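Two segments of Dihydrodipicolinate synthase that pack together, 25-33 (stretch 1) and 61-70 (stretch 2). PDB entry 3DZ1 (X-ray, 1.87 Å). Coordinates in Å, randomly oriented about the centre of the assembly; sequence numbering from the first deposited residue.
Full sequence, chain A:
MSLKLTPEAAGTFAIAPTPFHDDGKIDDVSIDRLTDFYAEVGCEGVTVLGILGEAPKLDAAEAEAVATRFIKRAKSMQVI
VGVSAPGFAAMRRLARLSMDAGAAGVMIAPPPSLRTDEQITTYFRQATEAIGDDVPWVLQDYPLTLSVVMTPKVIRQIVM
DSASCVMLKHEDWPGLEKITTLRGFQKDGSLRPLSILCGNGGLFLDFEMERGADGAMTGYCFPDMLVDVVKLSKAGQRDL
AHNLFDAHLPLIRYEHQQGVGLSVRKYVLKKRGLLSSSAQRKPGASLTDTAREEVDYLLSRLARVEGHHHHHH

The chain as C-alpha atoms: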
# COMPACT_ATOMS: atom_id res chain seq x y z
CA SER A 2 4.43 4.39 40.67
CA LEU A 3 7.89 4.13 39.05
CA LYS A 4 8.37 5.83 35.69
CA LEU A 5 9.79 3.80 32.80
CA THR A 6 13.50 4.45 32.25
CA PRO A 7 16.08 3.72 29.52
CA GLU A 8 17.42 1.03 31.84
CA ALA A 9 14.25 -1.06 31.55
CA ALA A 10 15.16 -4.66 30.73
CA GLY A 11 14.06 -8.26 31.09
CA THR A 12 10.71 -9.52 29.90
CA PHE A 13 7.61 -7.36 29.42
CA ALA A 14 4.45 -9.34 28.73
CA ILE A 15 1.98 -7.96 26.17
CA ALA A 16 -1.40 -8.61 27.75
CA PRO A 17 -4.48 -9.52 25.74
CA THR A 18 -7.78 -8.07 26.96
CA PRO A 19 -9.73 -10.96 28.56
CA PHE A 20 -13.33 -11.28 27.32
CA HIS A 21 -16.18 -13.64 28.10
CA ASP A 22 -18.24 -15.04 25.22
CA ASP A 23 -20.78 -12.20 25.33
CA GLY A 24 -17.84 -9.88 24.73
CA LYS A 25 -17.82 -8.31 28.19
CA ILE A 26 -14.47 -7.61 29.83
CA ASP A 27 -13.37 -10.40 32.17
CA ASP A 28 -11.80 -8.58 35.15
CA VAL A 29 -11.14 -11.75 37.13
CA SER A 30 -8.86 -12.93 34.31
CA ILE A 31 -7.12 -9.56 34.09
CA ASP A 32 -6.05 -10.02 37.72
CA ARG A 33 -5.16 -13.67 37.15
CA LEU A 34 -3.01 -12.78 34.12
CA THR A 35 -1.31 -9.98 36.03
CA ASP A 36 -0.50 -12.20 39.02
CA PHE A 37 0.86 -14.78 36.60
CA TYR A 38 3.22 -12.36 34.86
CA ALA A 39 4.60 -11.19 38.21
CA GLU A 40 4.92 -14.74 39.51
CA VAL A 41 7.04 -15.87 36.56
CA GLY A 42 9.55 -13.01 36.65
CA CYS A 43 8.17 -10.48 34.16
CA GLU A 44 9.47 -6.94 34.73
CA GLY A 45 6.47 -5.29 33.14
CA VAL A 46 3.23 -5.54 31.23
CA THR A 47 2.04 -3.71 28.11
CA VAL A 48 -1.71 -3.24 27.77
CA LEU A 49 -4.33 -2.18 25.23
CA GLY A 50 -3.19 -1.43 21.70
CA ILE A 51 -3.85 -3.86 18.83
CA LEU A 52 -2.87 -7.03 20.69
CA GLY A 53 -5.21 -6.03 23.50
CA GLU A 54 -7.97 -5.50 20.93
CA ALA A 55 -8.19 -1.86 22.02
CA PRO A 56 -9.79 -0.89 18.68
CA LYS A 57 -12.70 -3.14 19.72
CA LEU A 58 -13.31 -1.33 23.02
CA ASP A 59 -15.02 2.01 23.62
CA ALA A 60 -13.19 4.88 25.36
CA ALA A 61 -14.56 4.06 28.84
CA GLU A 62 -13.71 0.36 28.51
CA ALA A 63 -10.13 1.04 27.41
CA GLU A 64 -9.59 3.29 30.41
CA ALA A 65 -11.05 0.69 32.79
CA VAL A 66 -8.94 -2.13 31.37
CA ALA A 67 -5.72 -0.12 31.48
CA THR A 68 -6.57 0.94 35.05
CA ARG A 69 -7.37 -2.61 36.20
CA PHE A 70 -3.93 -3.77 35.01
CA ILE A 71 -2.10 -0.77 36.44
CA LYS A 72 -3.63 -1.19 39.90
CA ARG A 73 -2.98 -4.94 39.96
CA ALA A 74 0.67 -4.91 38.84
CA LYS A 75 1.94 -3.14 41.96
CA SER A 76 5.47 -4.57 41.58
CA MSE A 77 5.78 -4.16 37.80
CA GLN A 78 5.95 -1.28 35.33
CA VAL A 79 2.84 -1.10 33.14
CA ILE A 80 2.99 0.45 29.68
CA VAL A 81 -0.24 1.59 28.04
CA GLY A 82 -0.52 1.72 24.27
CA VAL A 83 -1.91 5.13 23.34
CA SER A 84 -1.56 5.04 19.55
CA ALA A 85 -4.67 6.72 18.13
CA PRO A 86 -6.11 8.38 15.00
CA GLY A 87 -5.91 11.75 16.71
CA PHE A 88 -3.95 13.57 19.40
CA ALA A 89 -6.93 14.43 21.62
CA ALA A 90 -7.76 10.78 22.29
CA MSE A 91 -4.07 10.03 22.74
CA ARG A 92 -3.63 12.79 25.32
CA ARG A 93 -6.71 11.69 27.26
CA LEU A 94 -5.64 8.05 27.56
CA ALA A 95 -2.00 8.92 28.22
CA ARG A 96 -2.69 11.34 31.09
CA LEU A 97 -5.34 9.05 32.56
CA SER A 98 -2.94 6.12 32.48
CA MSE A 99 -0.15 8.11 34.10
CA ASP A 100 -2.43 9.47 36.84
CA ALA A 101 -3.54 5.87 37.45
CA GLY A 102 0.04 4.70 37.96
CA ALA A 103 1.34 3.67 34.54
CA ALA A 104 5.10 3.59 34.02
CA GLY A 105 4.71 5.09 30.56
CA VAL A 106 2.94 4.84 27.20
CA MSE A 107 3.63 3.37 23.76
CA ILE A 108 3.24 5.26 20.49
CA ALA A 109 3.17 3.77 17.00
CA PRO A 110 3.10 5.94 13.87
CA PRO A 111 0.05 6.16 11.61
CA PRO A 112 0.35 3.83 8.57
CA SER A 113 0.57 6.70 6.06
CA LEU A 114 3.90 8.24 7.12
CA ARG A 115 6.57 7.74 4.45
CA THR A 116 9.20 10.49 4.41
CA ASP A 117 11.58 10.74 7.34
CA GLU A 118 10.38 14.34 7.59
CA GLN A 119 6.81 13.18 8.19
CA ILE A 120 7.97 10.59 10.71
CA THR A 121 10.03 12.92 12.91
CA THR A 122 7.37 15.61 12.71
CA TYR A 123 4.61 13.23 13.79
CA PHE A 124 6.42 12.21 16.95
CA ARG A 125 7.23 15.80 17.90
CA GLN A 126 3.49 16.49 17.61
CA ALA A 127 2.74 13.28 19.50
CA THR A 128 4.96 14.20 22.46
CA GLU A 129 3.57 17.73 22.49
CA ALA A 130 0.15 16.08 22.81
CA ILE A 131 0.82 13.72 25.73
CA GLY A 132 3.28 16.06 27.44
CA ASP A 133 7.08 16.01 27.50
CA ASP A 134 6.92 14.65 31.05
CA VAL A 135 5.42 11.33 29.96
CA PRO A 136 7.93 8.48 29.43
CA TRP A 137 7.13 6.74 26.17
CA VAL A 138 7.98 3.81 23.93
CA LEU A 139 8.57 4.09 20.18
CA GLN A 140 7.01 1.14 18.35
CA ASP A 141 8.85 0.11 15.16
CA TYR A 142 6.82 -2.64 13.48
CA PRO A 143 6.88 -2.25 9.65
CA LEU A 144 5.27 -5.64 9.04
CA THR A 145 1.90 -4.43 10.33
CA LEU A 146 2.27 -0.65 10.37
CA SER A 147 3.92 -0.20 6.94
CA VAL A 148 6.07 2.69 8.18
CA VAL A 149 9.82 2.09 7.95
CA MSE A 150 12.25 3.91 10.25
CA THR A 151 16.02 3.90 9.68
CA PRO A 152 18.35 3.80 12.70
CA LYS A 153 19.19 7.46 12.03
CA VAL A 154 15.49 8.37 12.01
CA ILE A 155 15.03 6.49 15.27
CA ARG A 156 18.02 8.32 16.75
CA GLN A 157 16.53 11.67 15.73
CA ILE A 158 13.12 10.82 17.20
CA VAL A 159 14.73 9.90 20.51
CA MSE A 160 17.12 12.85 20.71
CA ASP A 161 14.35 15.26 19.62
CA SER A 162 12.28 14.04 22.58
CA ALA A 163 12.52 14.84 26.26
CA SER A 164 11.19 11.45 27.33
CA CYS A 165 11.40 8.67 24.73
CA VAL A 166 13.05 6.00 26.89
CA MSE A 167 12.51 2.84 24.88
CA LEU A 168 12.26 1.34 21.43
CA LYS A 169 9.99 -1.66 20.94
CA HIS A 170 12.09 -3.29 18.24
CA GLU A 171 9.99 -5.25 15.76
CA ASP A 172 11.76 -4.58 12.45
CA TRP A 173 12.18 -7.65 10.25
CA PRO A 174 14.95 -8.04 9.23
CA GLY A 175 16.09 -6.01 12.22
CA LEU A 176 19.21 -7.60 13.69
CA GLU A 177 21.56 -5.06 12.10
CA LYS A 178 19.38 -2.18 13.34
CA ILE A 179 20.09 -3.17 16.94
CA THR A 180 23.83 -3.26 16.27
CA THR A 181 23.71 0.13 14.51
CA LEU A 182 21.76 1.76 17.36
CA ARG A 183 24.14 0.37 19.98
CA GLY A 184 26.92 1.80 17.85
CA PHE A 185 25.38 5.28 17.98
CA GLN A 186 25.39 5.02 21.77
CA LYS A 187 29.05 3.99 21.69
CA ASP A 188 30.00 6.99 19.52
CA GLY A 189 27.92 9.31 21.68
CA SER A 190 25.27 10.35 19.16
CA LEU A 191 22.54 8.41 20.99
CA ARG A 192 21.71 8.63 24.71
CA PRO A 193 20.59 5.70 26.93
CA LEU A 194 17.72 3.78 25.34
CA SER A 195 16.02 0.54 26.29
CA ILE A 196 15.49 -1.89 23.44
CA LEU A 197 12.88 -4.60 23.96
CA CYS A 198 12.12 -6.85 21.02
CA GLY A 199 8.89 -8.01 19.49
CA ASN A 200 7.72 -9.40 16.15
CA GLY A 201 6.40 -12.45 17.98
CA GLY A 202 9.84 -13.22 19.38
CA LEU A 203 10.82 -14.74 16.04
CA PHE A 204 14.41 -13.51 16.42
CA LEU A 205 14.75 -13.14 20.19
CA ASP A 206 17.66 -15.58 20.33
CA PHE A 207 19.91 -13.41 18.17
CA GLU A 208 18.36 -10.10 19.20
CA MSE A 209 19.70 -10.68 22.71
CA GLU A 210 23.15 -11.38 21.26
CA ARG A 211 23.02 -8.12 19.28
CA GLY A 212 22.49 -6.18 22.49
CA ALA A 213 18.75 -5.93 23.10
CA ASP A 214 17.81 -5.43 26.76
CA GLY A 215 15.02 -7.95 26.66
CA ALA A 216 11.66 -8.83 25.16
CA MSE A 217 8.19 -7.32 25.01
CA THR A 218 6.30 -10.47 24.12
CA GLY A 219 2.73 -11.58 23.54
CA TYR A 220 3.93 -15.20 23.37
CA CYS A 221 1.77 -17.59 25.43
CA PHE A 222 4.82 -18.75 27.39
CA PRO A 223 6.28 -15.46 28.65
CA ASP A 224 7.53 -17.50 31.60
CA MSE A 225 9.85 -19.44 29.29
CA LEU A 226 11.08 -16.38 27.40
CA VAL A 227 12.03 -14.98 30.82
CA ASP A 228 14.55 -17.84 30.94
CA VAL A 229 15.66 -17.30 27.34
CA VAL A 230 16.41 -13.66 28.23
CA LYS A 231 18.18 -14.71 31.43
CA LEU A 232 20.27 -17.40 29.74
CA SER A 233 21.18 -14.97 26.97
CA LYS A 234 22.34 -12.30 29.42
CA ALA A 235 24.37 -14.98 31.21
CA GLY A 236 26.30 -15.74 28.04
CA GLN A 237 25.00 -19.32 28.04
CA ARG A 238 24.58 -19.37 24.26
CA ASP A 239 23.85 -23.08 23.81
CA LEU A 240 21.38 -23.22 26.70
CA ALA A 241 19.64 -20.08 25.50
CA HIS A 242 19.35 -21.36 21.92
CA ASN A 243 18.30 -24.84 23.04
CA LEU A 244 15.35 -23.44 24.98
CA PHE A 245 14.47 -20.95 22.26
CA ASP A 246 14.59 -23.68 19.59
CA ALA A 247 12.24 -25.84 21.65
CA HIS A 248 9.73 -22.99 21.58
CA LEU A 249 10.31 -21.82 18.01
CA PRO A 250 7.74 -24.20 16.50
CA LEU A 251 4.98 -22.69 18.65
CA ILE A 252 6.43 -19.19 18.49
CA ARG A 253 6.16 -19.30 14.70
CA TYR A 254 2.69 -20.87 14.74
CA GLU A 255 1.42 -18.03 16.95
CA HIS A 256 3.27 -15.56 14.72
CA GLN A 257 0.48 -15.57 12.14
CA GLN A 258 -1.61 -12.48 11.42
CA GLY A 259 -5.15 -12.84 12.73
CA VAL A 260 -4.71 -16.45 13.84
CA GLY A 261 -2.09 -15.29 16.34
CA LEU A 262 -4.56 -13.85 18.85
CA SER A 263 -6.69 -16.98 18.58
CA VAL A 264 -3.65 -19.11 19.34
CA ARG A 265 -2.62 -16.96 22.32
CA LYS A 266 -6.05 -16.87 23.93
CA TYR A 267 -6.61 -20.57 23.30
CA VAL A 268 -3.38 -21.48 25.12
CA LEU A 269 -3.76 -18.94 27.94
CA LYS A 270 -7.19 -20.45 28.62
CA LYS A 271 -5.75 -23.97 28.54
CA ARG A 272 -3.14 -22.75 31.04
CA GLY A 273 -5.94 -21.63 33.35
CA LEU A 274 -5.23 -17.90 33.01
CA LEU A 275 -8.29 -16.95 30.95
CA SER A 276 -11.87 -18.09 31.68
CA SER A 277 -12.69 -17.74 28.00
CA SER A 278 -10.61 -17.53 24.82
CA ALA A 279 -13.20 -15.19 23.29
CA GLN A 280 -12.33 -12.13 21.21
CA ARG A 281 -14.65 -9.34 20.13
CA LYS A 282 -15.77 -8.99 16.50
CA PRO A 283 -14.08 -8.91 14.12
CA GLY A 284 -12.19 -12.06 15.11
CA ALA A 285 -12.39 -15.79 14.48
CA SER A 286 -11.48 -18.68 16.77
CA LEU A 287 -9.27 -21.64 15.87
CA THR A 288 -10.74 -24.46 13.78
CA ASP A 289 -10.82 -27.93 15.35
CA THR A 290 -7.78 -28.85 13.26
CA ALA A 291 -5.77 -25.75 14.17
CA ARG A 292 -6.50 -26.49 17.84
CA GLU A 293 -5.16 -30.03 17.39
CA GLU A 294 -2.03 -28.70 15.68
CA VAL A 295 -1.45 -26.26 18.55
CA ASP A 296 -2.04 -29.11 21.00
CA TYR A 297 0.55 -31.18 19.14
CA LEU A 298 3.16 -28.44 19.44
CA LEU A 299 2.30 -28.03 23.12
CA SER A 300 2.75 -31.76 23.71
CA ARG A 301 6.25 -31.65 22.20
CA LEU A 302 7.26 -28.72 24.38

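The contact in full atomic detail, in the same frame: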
# COMPACT_ATOMS: atom_id res chain seq x y z
N LYS A 25 -18.07 -9.18 27.05
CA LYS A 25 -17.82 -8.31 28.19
C LYS A 25 -16.44 -8.58 28.76
O LYS A 25 -15.96 -9.72 28.78
CB LYS A 25 -18.87 -8.49 29.28
CG LYS A 25 -18.72 -9.78 30.05
CD LYS A 25 -19.91 -10.03 30.95
CE LYS A 25 -19.79 -11.41 31.55
NZ LYS A 25 -20.95 -11.74 32.40
N ILE A 26 -15.80 -7.51 29.24
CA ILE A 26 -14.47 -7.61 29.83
C ILE A 26 -14.47 -8.53 31.04
O ILE A 26 -15.33 -8.43 31.92
CB ILE A 26 -13.98 -6.21 30.23
CG1 ILE A 26 -13.99 -5.29 29.00
CG2 ILE A 26 -12.58 -6.29 30.82
CD1 ILE A 26 -13.76 -3.83 29.31
N ASP A 27 -13.50 -9.44 31.08
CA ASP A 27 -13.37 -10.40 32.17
C ASP A 27 -12.30 -9.90 33.15
O ASP A 27 -11.12 -10.20 32.98
CB ASP A 27 -12.98 -11.76 31.59
CG ASP A 27 -12.73 -12.82 32.66
OD1 ASP A 27 -12.83 -12.51 33.87
OD2 ASP A 27 -12.43 -13.97 32.28
N ASP A 28 -12.72 -9.15 34.16
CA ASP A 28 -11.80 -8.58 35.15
C ASP A 28 -11.07 -9.59 36.03
O ASP A 28 -9.94 -9.36 36.44
CB ASP A 28 -12.54 -7.58 36.05
CG ASP A 28 -12.91 -6.31 35.31
OD1 ASP A 28 -12.01 -5.68 34.72
OD2 ASP A 28 -14.10 -5.94 35.33
N VAL A 29 -11.74 -10.70 36.32
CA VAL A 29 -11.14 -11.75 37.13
C VAL A 29 -9.88 -12.27 36.43
O VAL A 29 -8.85 -12.50 37.06
CB VAL A 29 -12.12 -12.92 37.34
CG1 VAL A 29 -11.49 -13.99 38.20
CG2 VAL A 29 -13.40 -12.41 37.97
N SER A 30 -9.98 -12.45 35.11
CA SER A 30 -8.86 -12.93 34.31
C SER A 30 -7.76 -11.89 34.18
O SER A 30 -6.58 -12.24 34.07
CB SER A 30 -9.35 -13.37 32.93
OG SER A 30 -10.04 -14.61 33.01
N ILE A 31 -8.13 -10.61 34.17
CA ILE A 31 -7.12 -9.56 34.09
C ILE A 31 -6.22 -9.68 35.33
O ILE A 31 -5.00 -9.61 35.22
CB ILE A 31 -7.76 -8.16 34.04
CG1 ILE A 31 -8.42 -7.94 32.68
CG2 ILE A 31 -6.70 -7.08 34.29
CD1 ILE A 31 -9.16 -6.63 32.53
N ASP A 32 -6.83 -9.89 36.49
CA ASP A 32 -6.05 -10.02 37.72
C ASP A 32 -5.22 -11.30 37.70
O ASP A 32 -4.07 -11.32 38.11
CB ASP A 32 -6.97 -10.04 38.96
CG ASP A 32 -7.84 -8.81 39.06
OD1 ASP A 32 -7.38 -7.70 38.72
OD2 ASP A 32 -9.00 -8.95 39.52
N ARG A 33 -5.83 -12.38 37.22
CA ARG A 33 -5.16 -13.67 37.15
C ARG A 33 -3.94 -13.60 36.22
O ARG A 33 -2.87 -14.13 36.53
CB ARG A 33 -6.15 -14.72 36.64
CG ARG A 33 -5.65 -16.15 36.68
CD ARG A 33 -6.73 -17.06 36.13
NE ARG A 33 -7.96 -16.95 36.90
CZ ARG A 33 -9.18 -16.89 36.36
NH1 ARG A 33 -9.34 -16.93 35.04
NH2 ARG A 33 -10.24 -16.80 37.14
N ALA A 61 -14.42 4.41 27.42
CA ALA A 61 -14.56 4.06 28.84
C ALA A 61 -14.00 2.68 29.18
O ALA A 61 -13.40 2.49 30.24
CB ALA A 61 -16.03 4.13 29.24
N GLU A 62 -14.20 1.72 28.28
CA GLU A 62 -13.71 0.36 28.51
C GLU A 62 -12.18 0.32 28.49
O GLU A 62 -11.56 -0.32 29.35
CB GLU A 62 -14.27 -0.58 27.45
CG GLU A 62 -15.78 -0.69 27.48
CD GLU A 62 -16.32 -1.59 26.40
OE1 GLU A 62 -15.99 -1.36 25.22
OE2 GLU A 62 -17.08 -2.52 26.73
N ALA A 63 -11.58 1.00 27.52
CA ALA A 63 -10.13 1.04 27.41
C ALA A 63 -9.51 1.60 28.68
O ALA A 63 -8.52 1.07 29.19
CB ALA A 63 -9.72 1.88 26.21
N GLU A 64 -10.09 2.67 29.20
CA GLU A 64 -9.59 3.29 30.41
C GLU A 64 -9.71 2.34 31.61
O GLU A 64 -8.80 2.25 32.43
CB GLU A 64 -10.34 4.60 30.68
CG GLU A 64 -9.97 5.71 29.71
CD GLU A 64 -10.94 6.88 29.73
OE1 GLU A 64 -11.49 7.18 30.81
OE2 GLU A 64 -11.14 7.50 28.67
N ALA A 65 -10.83 1.63 31.69
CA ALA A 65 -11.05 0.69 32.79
C ALA A 65 -10.06 -0.47 32.73
O ALA A 65 -9.49 -0.86 33.74
CB ALA A 65 -12.48 0.16 32.74
N VAL A 66 -9.86 -1.02 31.53
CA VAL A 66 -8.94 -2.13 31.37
C VAL A 66 -7.52 -1.72 31.76
O VAL A 66 -6.87 -2.37 32.58
CB VAL A 66 -8.93 -2.63 29.91
CG1 VAL A 66 -7.89 -3.73 29.74
CG2 VAL A 66 -10.31 -3.16 29.54
N ALA A 67 -7.06 -0.61 31.18
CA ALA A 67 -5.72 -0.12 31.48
C ALA A 67 -5.57 0.09 32.99
O ALA A 67 -4.55 -0.27 33.57
CB ALA A 67 -5.47 1.19 30.75
N THR A 68 -6.60 0.67 33.61
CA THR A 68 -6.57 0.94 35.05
C THR A 68 -6.53 -0.35 35.87
O THR A 68 -5.78 -0.44 36.85
CB THR A 68 -7.80 1.76 35.49
OG1 THR A 68 -7.81 3.01 34.80
CG2 THR A 68 -7.74 2.04 36.98
N ARG A 69 -7.33 -1.33 35.48
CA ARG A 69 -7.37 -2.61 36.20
C ARG A 69 -5.96 -3.21 36.25
O ARG A 69 -5.51 -3.66 37.31
CB ARG A 69 -8.31 -3.58 35.49
CG ARG A 69 -8.55 -4.88 36.26
CD ARG A 69 -9.69 -4.72 37.24
NE ARG A 69 -9.90 -5.92 38.06
CZ ARG A 69 -10.94 -6.10 38.87
NH1 ARG A 69 -11.87 -5.16 38.96
NH2 ARG A 69 -11.04 -7.21 39.59
N PHE A 70 -5.29 -3.23 35.10
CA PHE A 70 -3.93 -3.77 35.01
C PHE A 70 -2.93 -2.96 35.83
O PHE A 70 -2.08 -3.53 36.53
CB PHE A 70 -3.46 -3.80 33.55
CG PHE A 70 -3.91 -5.01 32.78
CD1 PHE A 70 -3.41 -6.27 33.09
CD2 PHE A 70 -4.81 -4.90 31.73
CE1 PHE A 70 -3.79 -7.40 32.36
CE2 PHE A 70 -5.20 -6.02 30.99
CZ PHE A 70 -4.69 -7.27 31.31

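Stretch 2 is helical throughout, and it packs against a loop and the first turns of a second helix in stretch 1. The two helices run in roughly the same direction, with 36° between their axes. The axes come no closer than 10.0 Å, so side chains fill the space between them. Together the two stretches bury about 430 Å².

Ala61, at the start of stretch 2, is out of reach of stretch 1. The contact begins at Glu62. Its CB lies 3.8 Å from Ile26 CD1. The Glu62 carboxylate makes no hydrogen bond to stretch 1; both its oxygens are hydrogen-bonded outside the two stretches.

Ala63 points away from stretch 1, and Glu64 is out of reach. Ala65 does point toward stretch 1, but its CB stays 5.4 Å from the nearest atom there, Ile26 CD1.

Val66 comes one helical turn after Glu62. It is buried, and its two methyl groups meet two different isoleucines. Val66 CG2 is 3.5 Å from Ile26 CD1, while Val66 CG1 is 4.2 Å from Ile31 CD1. The first contact is tight and the second looser. Ile26 precedes the helix of stretch 1, so the loop supplies part of the apolar surface. Its CD1 reaches both Glu62 and Val66, linking two successive turns of stretch 2.

Ala67 points away, and Thr68 is out of reach. The Thr68 hydroxyl instead turns back on its own helix, where Thr68 OG1 donates to Glu64 O at 2.7 Å.

Arg69 has the largest covered area of any residue in the contact, 99 Å². Its CA-to-CB bond points toward stretch 1. The aliphatic part of the side chain packs on Ile31, with Arg69 CG 3.5 Å from Ile31 CG2. The guanidinium then pairs with Asp32 in a two-pronged salt bridge. Arg69 NH2 donates to Asp32 OD2 at 2.7 Å, with a nearly straight angle of 172°. Arg69 NE donates to Asp32 OD1 at 3.2 Å and 153°. Asp32 OD2 sits at the guanidinium edge, near its plane, where N-H groups can point at it. Asp28 is placed differently. Its CB lies over one guanidinium face, and Asp28 OD1 is 4.0 Å from Arg69 NE. That oxygen is well out of the plane, so this long salt bridge is a matter of charge alone.

Phe70 is buried. Its CA-to-CB bond points sideways, but the end of its side chain comes nearer to stretch 1. Ile31 CG2 lies over the ring face, 3.4 Å from the centroid of the Phe70 ring and only 8° off the ring normal. This is a CH-pi contact. Ile31 thus touches Val66, Arg69 and Phe70, and it is the most covered residue of stretch 1.

Asp27 makes no contact with stretch 2, but it caps the helix that carries Ile31 and Asp32. Asp27 OD1 accepts from Ser30 N at 3.1 Å, and Asp27 OD2 accepts from Ser30 OG at 2.6 Å.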